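PDB 4W8O: luciferase-like enzymeAMP-CoA-ligase from Zophobas atratus, which probably activates carboxylic acids with ATP as an acyl-adenylate and passes them to coenzyme A, as a luciferase-like member of the ANL family of adenylating enzymes. Local coordinates for residues Lys193-Ser198 with Ala383-Tyr388; Tyr322-Ile327 with Leu403-Ile408; Gly347-Val352 with Val417-Arg422; Thr356-Val361 with Gly375-Lys380. All coordinates share one frame; numbering follows the deposited sequence.

Contact 1. Residues Lys193-Ser198 with Ala383-Tyr388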
loop_
_atom_site.group_PDB
_atom_site.type_symbol
_atom_site.label_atom_id
_atom_site.label_comp_id
_atom_site.label_asym_id
_atom_site.label_seq_id
_atom_site.Cartn_x
_atom_site.Cartn_y
_atom_site.Cartn_z
ATOM N N LYS A 193 -16.918 -1.983 1.853
ATOM C CA LYS A 193 -17.051 -0.998 2.917
ATOM C C LYS A 193 -15.732 -0.262 3.023
ATOM O O LYS A 193 -14.707 -0.755 2.548
ATOM C CB LYS A 193 -17.388 -1.686 4.231
ATOM C CG LYS A 193 -18.686 -2.482 4.172
ATOM C CD LYS A 193 -18.474 -3.926 4.598
ATOM C CE LYS A 193 -19.554 -4.846 4.068
ATOM N NZ LYS A 193 -20.893 -4.273 4.346
ATOM N N ALA A 194 -15.767 0.923 3.623
ATOM C CA ALA A 194 -14.591 1.770 3.699
ATOM C C ALA A 194 -13.796 1.443 4.961
ATOM O O ALA A 194 -14.178 1.814 6.066
ATOM C CB ALA A 194 -14.972 3.241 3.662
ATOM N N ILE A 195 -12.700 0.720 4.759
ATOM C CA ILE A 195 -11.738 0.417 5.807
ATOM C C ILE A 195 -11.019 1.699 6.243
ATOM O O ILE A 195 -10.438 2.405 5.420
ATOM C CB ILE A 195 -10.674 -0.559 5.274
ATOM C CG1 ILE A 195 -11.297 -1.918 4.954
ATOM C CG2 ILE A 195 -9.534 -0.706 6.276
ATOM C CD1 ILE A 195 -10.482 -2.741 3.973
ATOM N N CYS A 196 -11.062 1.998 7.532
ATOM C CA CYS A 196 -10.392 3.194 8.063
ATOM C C CYS A 196 -9.109 2.843 8.789
ATOM O O CYS A 196 -9.135 2.052 9.741
ATOM C CB CYS A 196 -11.317 3.928 9.032
ATOM S SG CYS A 196 -12.760 4.633 8.211
ATOM N N HIS A 197 -7.991 3.419 8.340
ATOM C CA HIS A 197 -6.766 3.425 9.134
ATOM C C HIS A 197 -6.543 4.795 9.742
ATOM O O HIS A 197 -6.723 5.826 9.078
ATOM C CB HIS A 197 -5.555 3.009 8.306
ATOM C CG HIS A 197 -5.473 1.535 8.095
ATOM N ND1 HIS A 197 -5.138 0.663 9.107
ATOM C CD2 HIS A 197 -5.730 0.773 7.008
ATOM C CE1 HIS A 197 -5.172 -0.574 8.647
ATOM N NE2 HIS A 197 -5.531 -0.535 7.377
ATOM N N SER A 198 -6.144 4.795 11.013
ATOM C CA SER A 198 -5.786 6.010 11.709
ATOM C C SER A 198 -4.375 6.399 11.318
ATOM O O SER A 198 -3.675 5.649 10.649
ATOM C CB SER A 198 -5.871 5.807 13.225
ATOM O OG SER A 198 -4.947 4.832 13.663
ATOM N N ALA A 383 -1.276 -2.245 13.842
ATOM C CA ALA A 383 -1.488 -1.858 12.441
ATOM C C ALA A 383 -2.916 -2.124 11.975
ATOM O O ALA A 383 -3.250 -1.888 10.821
ATOM C CB ALA A 383 -0.517 -2.609 11.538
ATOM N N MET A 384 -3.750 -2.619 12.873
ATOM C CA MET A 384 -5.118 -2.995 12.555
ATOM C C MET A 384 -5.981 -1.763 12.277
ATOM O O MET A 384 -5.836 -0.728 12.936
ATOM C CB MET A 384 -5.705 -3.746 13.751
ATOM C CG MET A 384 -6.577 -4.935 13.406
ATOM S SD MET A 384 -6.480 -6.183 14.716
ATOM C CE MET A 384 -6.760 -5.184 16.184
ATOM N N MET A 385 -6.885 -1.895 11.311
ATOM C CA MET A 385 -7.907 -0.875 11.040
ATOM C C MET A 385 -8.704 -0.542 12.295
ATOM O O MET A 385 -8.923 -1.410 13.149
ATOM C CB MET A 385 -8.871 -1.346 9.951
ATOM C CG MET A 385 -9.714 -2.563 10.305
ATOM S SD MET A 385 -11.017 -2.875 9.093
ATOM C CE MET A 385 -11.818 -4.281 9.862
ATOM N N THR A 386 -9.141 0.713 12.383
ATOM C CA THR A 386 -9.951 1.167 13.503
ATOM C C THR A 386 -11.424 0.795 13.348
ATOM O O THR A 386 -12.135 0.740 14.336
ATOM C CB THR A 386 -9.852 2.696 13.706
ATOM O OG1 THR A 386 -10.162 3.366 12.480
ATOM C CG2 THR A 386 -8.472 3.073 14.140
ATOM N N GLY A 387 -11.877 0.543 12.125
ATOM C CA GLY A 387 -13.289 0.246 11.878
ATOM C C GLY A 387 -13.685 0.651 10.476
ATOM O O GLY A 387 -12.813 0.932 9.650
ATOM N N TYR A 388 -14.988 0.660 10.193
ATOM C CA TYR A 388 -15.482 1.139 8.899
ATOM C C TYR A 388 -15.956 2.591 9.039
ATOM O O TYR A 388 -16.350 3.016 10.120
ATOM C CB TYR A 388 -16.620 0.251 8.361
ATOM C CG TYR A 388 -16.228 -1.168 7.935
ATOM C CD1 TYR A 388 -14.958 -1.457 7.416
ATOM C CD2 TYR A 388 -17.150 -2.211 8.011
ATOM C CE1 TYR A 388 -14.621 -2.744 7.011
ATOM C CE2 TYR A 388 -16.819 -3.499 7.598
ATOM C CZ TYR A 388 -15.552 -3.763 7.103
ATOM O OH TYR A 388 -15.221 -5.043 6.700
#
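Tyr-388 and Lys-193 set the geometry at one end of this contact. The tyrosine CG lies anti to its own carbonyl carbon (chi1 -68°), which sets the ring alongside Ile-195 with one face to Lys-193. The aliphatic part of Lys-193 crosses the ring obliquely. CB of Lys-193 sits over the ring centre, 3.7 Å from the centroid of Tyr-388, in a CH-pi contact almost on the ring normal. Further along the chain, CD of Lys-193 comes to 3.5 Å from CE2 of Tyr-388, and the amino end then leads away. Ile-195 points the same way as Tyr-388 and lies beside it, with CG1 at the ring edge. Its other branch, CG2, meets Met-385 at about a right angle, 3.8 Å from CB of Met-385. That same CB lies above one face of the His-197 imidazole, toward its rim. The ring edge of His-197 faces the backbone, with CE1 3.2 Å from O of Ala-383. Its two nitrogens are held from outside, ND1 by the hydroxyl of Ser-201 and NE2 by the carbonyl of Ser-325.

The backbone joins strand 194-198 to the short, weakly bonded strand 387-388, the last strand at one edge of a mixed sheet. N of Cys-196 donates to O of Gly-387 at 2.9 Å, and N of Thr-386 donates to O of Cys-196 at 3.0 Å. Both donors lie nearly along the C=O axis. With phi 152°, Gly-387 takes a backbone shape that calls for glycine. With both ring nitrogens engaged, the buried His-197 imidazole is fixed in rotation, and a neutral ring would be consistent with these partners.

Contact 2. Residues Tyr322-Ile327 with Leu403-Ile408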
loop_
_atom_site.group_PDB
_atom_site.type_symbol
_atom_site.label_atom_id
_atom_site.label_comp_id
_atom_site.label_asym_id
_atom_site.label_seq_id
_atom_site.Cartn_x
_atom_site.Cartn_y
_atom_site.Cartn_z
ATOM N N TYR A 322 2.280 -12.346 2.793
ATOM C CA TYR A 322 0.838 -12.436 2.993
ATOM C C TYR A 322 0.358 -11.222 3.782
ATOM O O TYR A 322 0.913 -10.891 4.828
ATOM C CB TYR A 322 0.531 -13.710 3.763
ATOM C CG TYR A 322 -0.868 -13.843 4.321
ATOM C CD1 TYR A 322 -1.984 -13.786 3.493
ATOM C CD2 TYR A 322 -1.068 -14.101 5.675
ATOM C CE1 TYR A 322 -3.265 -13.940 4.002
ATOM C CE2 TYR A 322 -2.343 -14.252 6.193
ATOM C CZ TYR A 322 -3.435 -14.173 5.355
ATOM O OH TYR A 322 -4.692 -14.337 5.880
ATOM N N GLY A 323 -0.669 -10.557 3.281
ATOM C CA GLY A 323 -1.222 -9.405 3.978
ATOM C C GLY A 323 -2.561 -8.995 3.427
ATOM O O GLY A 323 -3.064 -9.582 2.485
ATOM N N MET A 324 -3.140 -7.973 4.032
ATOM C CA MET A 324 -4.405 -7.462 3.583
ATOM C C MET A 324 -4.549 -5.995 3.927
ATOM O O MET A 324 -3.763 -5.455 4.699
ATOM C CB MET A 324 -5.552 -8.278 4.184
ATOM C CG MET A 324 -5.471 -8.523 5.674
ATOM S SD MET A 324 -6.287 -10.074 6.133
ATOM C CE MET A 324 -8.014 -9.597 6.142
ATOM N N SER A 325 -5.569 -5.366 3.349
ATOM C CA SER A 325 -5.788 -3.936 3.519
ATOM C C SER A 325 -6.077 -3.584 4.953
ATOM O O SER A 325 -5.725 -2.499 5.410
ATOM C CB SER A 325 -6.943 -3.473 2.639
ATOM O OG SER A 325 -6.664 -3.815 1.299
ATOM N N GLU A 326 -6.698 -4.521 5.664
ATOM C CA GLU A 326 -7.143 -4.296 7.035
ATOM C C GLU A 326 -6.013 -4.168 8.061
ATOM O O GLU A 326 -6.262 -3.728 9.186
ATOM C CB GLU A 326 -8.073 -5.430 7.484
ATOM C CG GLU A 326 -9.454 -5.415 6.859
ATOM C CD GLU A 326 -9.519 -6.043 5.479
ATOM O OE1 GLU A 326 -8.477 -6.426 4.902
ATOM O OE2 GLU A 326 -10.641 -6.145 4.968
ATOM N N ILE A 327 -4.797 -4.566 7.694
ATOM C CA ILE A 327 -3.691 -4.670 8.671
ATOM C C ILE A 327 -2.274 -4.628 8.081
ATOM O O ILE A 327 -1.308 -4.570 8.832
ATOM C CB ILE A 327 -3.841 -5.960 9.509
ATOM C CG1 ILE A 327 -3.000 -5.902 10.791
ATOM C CG2 ILE A 327 -3.506 -7.184 8.662
ATOM C CD1 ILE A 327 -3.435 -6.904 11.840
ATOM N N LEU A 403 -8.379 -9.716 14.508
ATOM C CA LEU A 403 -9.012 -9.606 13.190
ATOM C C LEU A 403 -9.176 -10.998 12.586
ATOM O O LEU A 403 -8.221 -11.769 12.523
ATOM C CB LEU A 403 -8.170 -8.734 12.248
ATOM C CG LEU A 403 -8.614 -8.616 10.778
ATOM C CD1 LEU A 403 -9.869 -7.756 10.639
ATOM C CD2 LEU A 403 -7.490 -8.057 9.913
ATOM N N LYS A 404 -10.385 -11.308 12.139
ATOM C CA LYS A 404 -10.644 -12.548 11.408
ATOM C C LYS A 404 -10.242 -12.310 9.959
ATOM O O LYS A 404 -10.816 -11.451 9.305
ATOM C CB LYS A 404 -12.126 -12.911 11.497
ATOM C CG LYS A 404 -12.647 -13.056 12.921
ATOM C CD LYS A 404 -14.155 -13.220 12.913
ATOM C CE LYS A 404 -14.737 -13.154 14.309
ATOM N NZ LYS A 404 -16.207 -12.899 14.254
ATOM N N THR A 405 -9.241 -13.037 9.464
ATOM C CA THR A 405 -8.725 -12.790 8.115
ATOM C C THR A 405 -9.650 -13.313 7.025
ATOM O O THR A 405 -9.508 -12.938 5.859
ATOM C CB THR A 405 -7.359 -13.450 7.871
ATOM O OG1 THR A 405 -7.491 -14.873 7.986
ATOM C CG2 THR A 405 -6.312 -12.917 8.840
ATOM N N GLY A 406 -10.571 -14.198 7.394
ATOM C CA GLY A 406 -11.412 -14.873 6.414
ATOM C C GLY A 406 -10.683 -15.954 5.639
ATOM O O GLY A 406 -11.230 -16.493 4.673
ATOM N N ASP A 407 -9.462 -16.285 6.057
ATOM C CA ASP A 407 -8.664 -17.305 5.389
ATOM C C ASP A 407 -8.540 -18.532 6.280
ATOM O O ASP A 407 -8.516 -18.418 7.505
ATOM C CB ASP A 407 -7.261 -16.782 5.069
ATOM C CG ASP A 407 -7.270 -15.623 4.095
ATOM O OD1 ASP A 407 -7.902 -15.749 3.023
ATOM O OD2 ASP A 407 -6.636 -14.586 4.399
ATOM N N ILE A 408 -8.466 -19.695 5.643
ATOM C CA ILE A 408 -8.220 -20.966 6.304
ATOM C C ILE A 408 -6.772 -21.339 6.032
ATOM O O ILE A 408 -6.312 -21.252 4.883
ATOM C CB ILE A 408 -9.151 -22.068 5.758
ATOM C CG1 ILE A 408 -10.612 -21.754 6.090
ATOM C CG2 ILE A 408 -8.769 -23.437 6.294
ATOM C CD1 ILE A 408 -10.896 -21.504 7.558
#
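The hydroxyl of Tyr-322 meets the carboxylate of Asp-407 tip to tip. OH of Tyr-322 donates to the anti lone pair of OD2 of Asp-407, a very short 2.5 Å, with ring and carboxylate planes 61° apart. The same OH touches CB of Thr-405 at 3.4 Å. Beside it, the Met-324 chain crosses Thr-405 at about a right angle, SD lying 3.9 Å from CG2 of Thr-405. CD2 of Leu-403 packs on CB of Glu-326 at 3.6 Å and fits between it, CE of Met-324 and CB of Ile-327.

The contact joins the end of strand 317-324 and the loop after it, part of the pocket that holds a polyether molecule, to strand 403-411 of the antiparallel sheet. That strand turns a corner at Gly-406, where phi is positive. An ST turn shapes the corner: N of Asp-407 donates to OG1 of Thr-405 at 3.1 Å. A phenylalanine at Tyr-322 would lose the hydroxyl and would probably leave the buried Asp-407 less firmly oriented. Further out, OD1 of Asp-407 forms a salt bridge with Arg-422, which is likely to favour the charged carboxylate. OG1 of Thr-405 also bonds to the carbonyl of Leu-377.

Contact 3. Residues Gly347-Val352 with Val417-Arg422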
loop_
_atom_site.group_PDB
_atom_site.type_symbol
_atom_site.label_atom_id
_atom_site.label_comp_id
_atom_site.label_asym_id
_atom_site.label_seq_id
_atom_site.Cartn_x
_atom_site.Cartn_y
_atom_site.Cartn_z
ATOM N N GLY A 347 5.858 -24.075 -0.142
ATOM C CA GLY A 347 5.436 -22.710 -0.436
ATOM C C GLY A 347 4.621 -22.162 0.716
ATOM O O GLY A 347 3.393 -22.249 0.724
ATOM N N SER A 348 5.322 -21.615 1.699
ATOM C CA SER A 348 4.691 -20.964 2.843
ATOM C C SER A 348 4.615 -19.463 2.574
ATOM O O SER A 348 5.215 -18.975 1.625
ATOM C CB SER A 348 5.512 -21.220 4.109
ATOM O OG SER A 348 6.718 -20.474 4.094
ATOM N N CYS A 349 3.883 -18.751 3.426
ATOM C CA CYS A 349 3.790 -17.287 3.388
ATOM C C CYS A 349 4.855 -16.616 4.268
ATOM O O CYS A 349 4.818 -15.400 4.475
ATOM C CB CYS A 349 2.411 -16.847 3.873
ATOM S SG CYS A 349 1.053 -17.472 2.873
ATOM N N GLY A 350 5.797 -17.406 4.780
ATOM C CA GLY A 350 6.853 -16.901 5.645
ATOM C C GLY A 350 6.459 -17.043 7.099
ATOM O O GLY A 350 5.586 -17.842 7.445
ATOM N N LYS A 351 7.109 -16.253 7.945
ATOM C CA LYS A 351 6.817 -16.213 9.372
ATOM C C LYS A 351 6.170 -14.881 9.733
ATOM O O LYS A 351 6.326 -13.897 9.006
ATOM C CB LYS A 351 8.107 -16.398 10.167
ATOM C CG LYS A 351 8.894 -17.646 9.779
ATOM C CD LYS A 351 10.162 -17.796 10.597
ATOM C CE LYS A 351 9.855 -18.034 12.066
ATOM N NZ LYS A 351 11.058 -18.513 12.796
ATOM N N VAL A 352 5.479 -14.862 10.873
ATOM C CA VAL A 352 4.718 -13.690 11.331
ATOM C C VAL A 352 5.586 -12.435 11.381
ATOM O O VAL A 352 6.753 -12.495 11.746
ATOM C CB VAL A 352 4.081 -13.926 12.716
ATOM C CG1 VAL A 352 3.312 -12.696 13.172
ATOM C CG2 VAL A 352 3.138 -15.124 12.676
ATOM N N VAL A 417 3.931 -20.097 8.046
ATOM C CA VAL A 417 2.489 -19.979 7.840
ATOM C C VAL A 417 2.081 -20.442 6.431
ATOM O O VAL A 417 2.793 -20.201 5.454
ATOM C CB VAL A 417 2.033 -18.519 8.064
ATOM C CG1 VAL A 417 0.533 -18.373 7.848
ATOM C CG2 VAL A 417 2.418 -18.052 9.465
ATOM N N TYR A 418 0.928 -21.104 6.342
ATOM C CA TYR A 418 0.378 -21.580 5.064
ATOM C C TYR A 418 -1.093 -21.209 4.991
ATOM O O TYR A 418 -1.872 -21.582 5.869
ATOM C CB TYR A 418 0.513 -23.102 4.941
ATOM C CG TYR A 418 1.940 -23.592 4.875
ATOM C CD1 TYR A 418 2.670 -23.829 6.037
ATOM C CD2 TYR A 418 2.560 -23.824 3.648
ATOM C CE1 TYR A 418 3.980 -24.274 5.975
ATOM C CE2 TYR A 418 3.868 -24.270 3.580
ATOM C CZ TYR A 418 4.572 -24.493 4.746
ATOM O OH TYR A 418 5.876 -24.927 4.676
ATOM N N VAL A 419 -1.461 -20.467 3.950
ATOM C CA VAL A 419 -2.852 -20.094 3.697
ATOM C C VAL A 419 -3.353 -20.995 2.587
ATOM O O VAL A 419 -2.688 -21.140 1.562
ATOM C CB VAL A 419 -2.976 -18.616 3.260
ATOM C CG1 VAL A 419 -4.430 -18.257 2.961
ATOM C CG2 VAL A 419 -2.399 -17.696 4.328
ATOM N N ILE A 420 -4.514 -21.608 2.787
ATOM C CA ILE A 420 -5.003 -22.591 1.825
ATOM C C ILE A 420 -6.290 -22.187 1.099
ATOM O O ILE A 420 -6.435 -22.487 -0.083
ATOM C CB ILE A 420 -5.095 -24.012 2.448
ATOM C CG1 ILE A 420 -6.124 -24.087 3.579
ATOM C CG2 ILE A 420 -3.728 -24.438 2.972
ATOM C CD1 ILE A 420 -6.167 -25.433 4.285
ATOM N N GLU A 421 -7.213 -21.507 1.773
ATOM C CA GLU A 421 -8.468 -21.097 1.128
ATOM C C GLU A 421 -9.200 -20.020 1.910
ATOM O O GLU A 421 -8.893 -19.771 3.073
ATOM C CB GLU A 421 -9.408 -22.298 0.944
ATOM C CG GLU A 421 -9.999 -22.845 2.240
ATOM C CD GLU A 421 -10.972 -23.984 2.002
ATOM O OE1 GLU A 421 -10.617 -24.915 1.251
ATOM O OE2 GLU A 421 -12.089 -23.950 2.564
ATOM N N ARG A 422 -10.183 -19.405 1.264
ATOM C CA ARG A 422 -11.041 -18.422 1.909
ATOM C C ARG A 422 -12.322 -19.073 2.399
ATOM O O ARG A 422 -12.849 -19.993 1.770
ATOM C CB ARG A 422 -11.394 -17.292 0.943
ATOM C CG ARG A 422 -10.207 -16.441 0.528
ATOM C CD ARG A 422 -10.634 -15.023 0.191
ATOM N NE ARG A 422 -11.292 -14.355 1.316
ATOM C CZ ARG A 422 -10.669 -13.821 2.370
ATOM N NH1 ARG A 422 -9.345 -13.857 2.484
ATOM N NH2 ARG A 422 -11.379 -13.237 3.327
#
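Ser-348 has OG in the crowded position between its backbone N and carbonyl carbon (chi1 72°), while Tyr-418 has CG anti to its carbonyl carbon (chi1 -65°). These torsions turn OG back to its own chain and lay the tyrosine ring against the serine CB. OG of Ser-348 accepts from N of Gly-350 at 3.3 Å, which makes an ST turn. It also bonds to the carbonyl of Lys-345. The turn presents the 347-352 segment to strand 417-422, at one edge of the antiparallel sheet.

CB of Ser-348 stands over one face of the Tyr-418 ring, displaced toward the rim. This CH-pi contact measures 3.7 Å from CB of Ser-348 to the ring centroid of Tyr-418. The ring also meets that of Tyr-410, the planes being about 10° apart. An alanine at Tyr-418 would lose the ring surface under Ser-348 and would probably loosen the packing of the turn on the strand.

Two backbone bonds hold the first residue of strand 417-422. N of Cys-349 donates to O of Val-417 at 2.7 Å, in the carbonyl plane and nearly straight. N of Val-417 donates to O of Gly-350 at 2.9 Å, nearly along the C=O axis. Gly-350 has a positive phi, and a CB there would collide with the carbonyl O of Cys-349. The contact thus ties the loop leading into strand 351-352, at the edge of the nine-stranded mixed sheet, to the antiparallel sheet. Further along, Ile-420 and Glu-421 form a classic beta bulge opposite Ile-408. SG of Cys-349, anti to its carbonyl carbon, rests 3.8 Å from CG2 of Val-419.

Contact 4. Residues Thr356-Val361 with Gly375-Lys380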
loop_
_atom_site.group_PDB
_atom_site.type_symbol
_atom_site.label_atom_id
_atom_site.label_comp_id
_atom_site.label_asym_id
_atom_site.label_seq_id
_atom_site.Cartn_x
_atom_site.Cartn_y
_atom_site.Cartn_z
ATOM N N THR A 356 3.443 -8.502 15.674
ATOM C CA THR A 356 2.172 -9.046 15.224
ATOM C C THR A 356 1.906 -10.377 15.931
ATOM O O THR A 356 2.835 -11.170 16.147
ATOM C CB THR A 356 2.193 -9.278 13.701
ATOM O OG1 THR A 356 2.409 -8.030 13.028
ATOM C CG2 THR A 356 0.894 -9.903 13.208
ATOM N N LEU A 357 0.643 -10.611 16.299
ATOM C CA LEU A 357 0.207 -11.915 16.806
ATOM C C LEU A 357 -0.634 -12.631 15.745
ATOM O O LEU A 357 -1.472 -12.006 15.091
ATOM C CB LEU A 357 -0.625 -11.751 18.079
ATOM C CG LEU A 357 0.001 -10.991 19.249
ATOM C CD1 LEU A 357 -1.052 -10.765 20.323
ATOM C CD2 LEU A 357 1.204 -11.722 19.816
ATOM N N LEU A 358 -0.415 -13.937 15.587
ATOM C CA LEU A 358 -1.200 -14.754 14.653
ATOM C C LEU A 358 -1.611 -16.070 15.299
ATOM O O LEU A 358 -0.777 -16.778 15.874
ATOM C CB LEU A 358 -0.405 -15.023 13.371
ATOM C CG LEU A 358 -1.180 -15.704 12.236
ATOM C CD1 LEU A 358 -0.647 -15.245 10.894
ATOM C CD2 LEU A 358 -1.138 -17.228 12.321
ATOM N N LYS A 359 -2.898 -16.387 15.219
ATOM C CA LYS A 359 -3.411 -17.644 15.742
ATOM C C LYS A 359 -4.289 -18.343 14.712
ATOM O O LYS A 359 -4.845 -17.702 13.815
ATOM C CB LYS A 359 -4.180 -17.416 17.052
ATOM C CG LYS A 359 -5.450 -16.589 16.919
ATOM C CD LYS A 359 -6.114 -16.351 18.269
ATOM C CE LYS A 359 -7.474 -15.693 18.089
ATOM N NZ LYS A 359 -8.184 -15.412 19.370
ATOM N N ILE A 360 -4.369 -19.665 14.837
ATOM C CA ILE A 360 -5.265 -20.500 14.036
ATOM C C ILE A 360 -6.360 -20.999 14.971
ATOM O O ILE A 360 -6.055 -21.621 15.989
ATOM C CB ILE A 360 -4.546 -21.735 13.453
ATOM C CG1 ILE A 360 -3.258 -21.342 12.725
ATOM C CG2 ILE A 360 -5.473 -22.518 12.528
ATOM C CD1 ILE A 360 -3.466 -20.675 11.394
ATOM N N VAL A 361 -7.621 -20.735 14.632
ATOM C CA VAL A 361 -8.747 -21.105 15.488
ATOM C C VAL A 361 -9.671 -22.107 14.808
ATOM O O VAL A 361 -10.093 -21.920 13.665
ATOM C CB VAL A 361 -9.562 -19.863 15.910
ATOM C CG1 VAL A 361 -10.830 -20.263 16.653
ATOM C CG2 VAL A 361 -8.710 -18.958 16.783
ATOM N N GLY A 375 -7.317 -24.252 10.350
ATOM C CA GLY A 375 -8.389 -23.487 10.983
ATOM C C GLY A 375 -8.405 -22.076 10.408
ATOM O O GLY A 375 -7.767 -21.817 9.389
ATOM N N GLU A 376 -9.109 -21.167 11.077
ATOM C CA GLU A 376 -9.257 -19.795 10.602
ATOM C C GLU A 376 -8.086 -18.954 11.107
ATOM O O GLU A 376 -7.817 -18.923 12.315
ATOM C CB GLU A 376 -10.580 -19.192 11.093
ATOM C CG GLU A 376 -11.786 -20.125 10.998
ATOM C CD GLU A 376 -13.112 -19.437 11.304
ATOM O OE1 GLU A 376 -13.140 -18.491 12.123
ATOM O OE2 GLU A 376 -14.139 -19.853 10.728
ATOM N N LEU A 377 -7.379 -18.289 10.197
ATOM C CA LEU A 377 -6.313 -17.364 10.607
ATOM C C LEU A 377 -6.881 -16.101 11.232
ATOM O O LEU A 377 -7.714 -15.406 10.633
ATOM C CB LEU A 377 -5.402 -16.975 9.440
ATOM C CG LEU A 377 -4.201 -17.893 9.254
ATOM C CD1 LEU A 377 -4.664 -19.221 8.676
ATOM C CD2 LEU A 377 -3.150 -17.245 8.367
ATOM N N ARG A 378 -6.415 -15.808 12.437
ATOM C CA ARG A 378 -6.785 -14.580 13.122
ATOM C C ARG A 378 -5.542 -13.866 13.608
ATOM O O ARG A 378 -4.590 -14.499 14.059
ATOM C CB ARG A 378 -7.732 -14.890 14.271
ATOM C CG ARG A 378 -8.908 -15.736 13.823
ATOM C CD ARG A 378 -10.080 -15.587 14.750
ATOM N NE ARG A 378 -11.173 -16.475 14.368
ATOM C CZ ARG A 378 -12.123 -16.893 15.197
ATOM N NH1 ARG A 378 -12.126 -16.509 16.466
ATOM N NH2 ARG A 378 -13.070 -17.706 14.759
ATOM N N VAL A 379 -5.563 -12.539 13.519
ATOM C CA VAL A 379 -4.364 -11.728 13.710
ATOM C C VAL A 379 -4.656 -10.479 14.542
ATOM O O VAL A 379 -5.803 -10.025 14.604
ATOM C CB VAL A 379 -3.764 -11.326 12.347
ATOM C CG1 VAL A 379 -3.353 -12.571 11.567
ATOM C CG2 VAL A 379 -4.755 -10.504 11.535
ATOM N N LYS A 380 -3.616 -9.942 15.187
ATOM C CA LYS A 380 -3.763 -8.774 16.056
ATOM C C LYS A 380 -2.468 -7.983 16.148
ATOM O O LYS A 380 -1.413 -8.549 16.374
ATOM C CB LYS A 380 -4.198 -9.199 17.461
ATOM C CG LYS A 380 -4.565 -8.035 18.371
ATOM C CD LYS A 380 -5.119 -8.534 19.693
ATOM C CE LYS A 380 -5.463 -7.395 20.640
ATOM N NZ LYS A 380 -6.074 -7.910 21.903
#
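Strands 357-362 and 367-380 form a beta hairpin within the antiparallel sheet, and this contact is a regular ladder in it. Three hydrogen-bonded pairs, Leu-357 with Lys-380, Lys-359 with Arg-378 and Val-361 with Glu-376, alternate with the non-hydrogen-bonded pairs Leu-358 with Val-379 and Ile-360 with Leu-377. The middle pair has the shortest hydrogen bonds: N of Lys-359 to O of Arg-378 and N of Arg-378 to O of Lys-359 are both 2.8 Å and nearly straight. At the Val-361 end the donors stand above the carbonyl planes.

One face is apolar. Leu-358 lies alongside Val-379, with CD1 of Leu-358 3.9 Å from CG1 of Val-379. Ile-360 and Leu-377 point the same way, and CD1 of Ile-360 is a tight 3.3 Å from CD1 of Leu-377. Gly-375 is close under Ile-360, where a CB would clash with CG2 of Ile-360 and O of Val-361.

The other face mixes charged side chains with Leu-357 and Val-361. Lys-359 runs extended beyond CG and crosses Arg-378 obliquely. Their charged ends are near each other, and Asp-398 forms salt bridges with both, which would probably offset the repulsion. Arg-378 also pairs with Glu-366. The guanidinium is flanked on one face by CG1 of Val-361, toward its rim. In its own plane, NH2 of Arg-378 reaches OE1 of Glu-376 in a salt bridge of 2.8 Å.

How the contacts relate
From the N terminus, 193-198 comes first and waits for 383-388, so contact 1 closes a loop of 184 residues. Segment 322-327 lies within that loop but pairs beyond it with 403-408, and contact 2 therefore crosses contact 1. Segment 347-352 follows and pairs later still, with 417-422, so contact 3 crosses both. Contact 4, the hairpin, closes early and nests inside all three loops. Contacts 2, 3 and 4 meet at the antiparallel sheet, where strand 403-411 lies between 367-380 and 417-422. Contacts 2 and 3 tie that sheet to the nine-stranded mixed sheet. Contact 1 belongs to the eight-stranded one, and its backbone bond from Met-385 to Glu-326 joins it to contact 2.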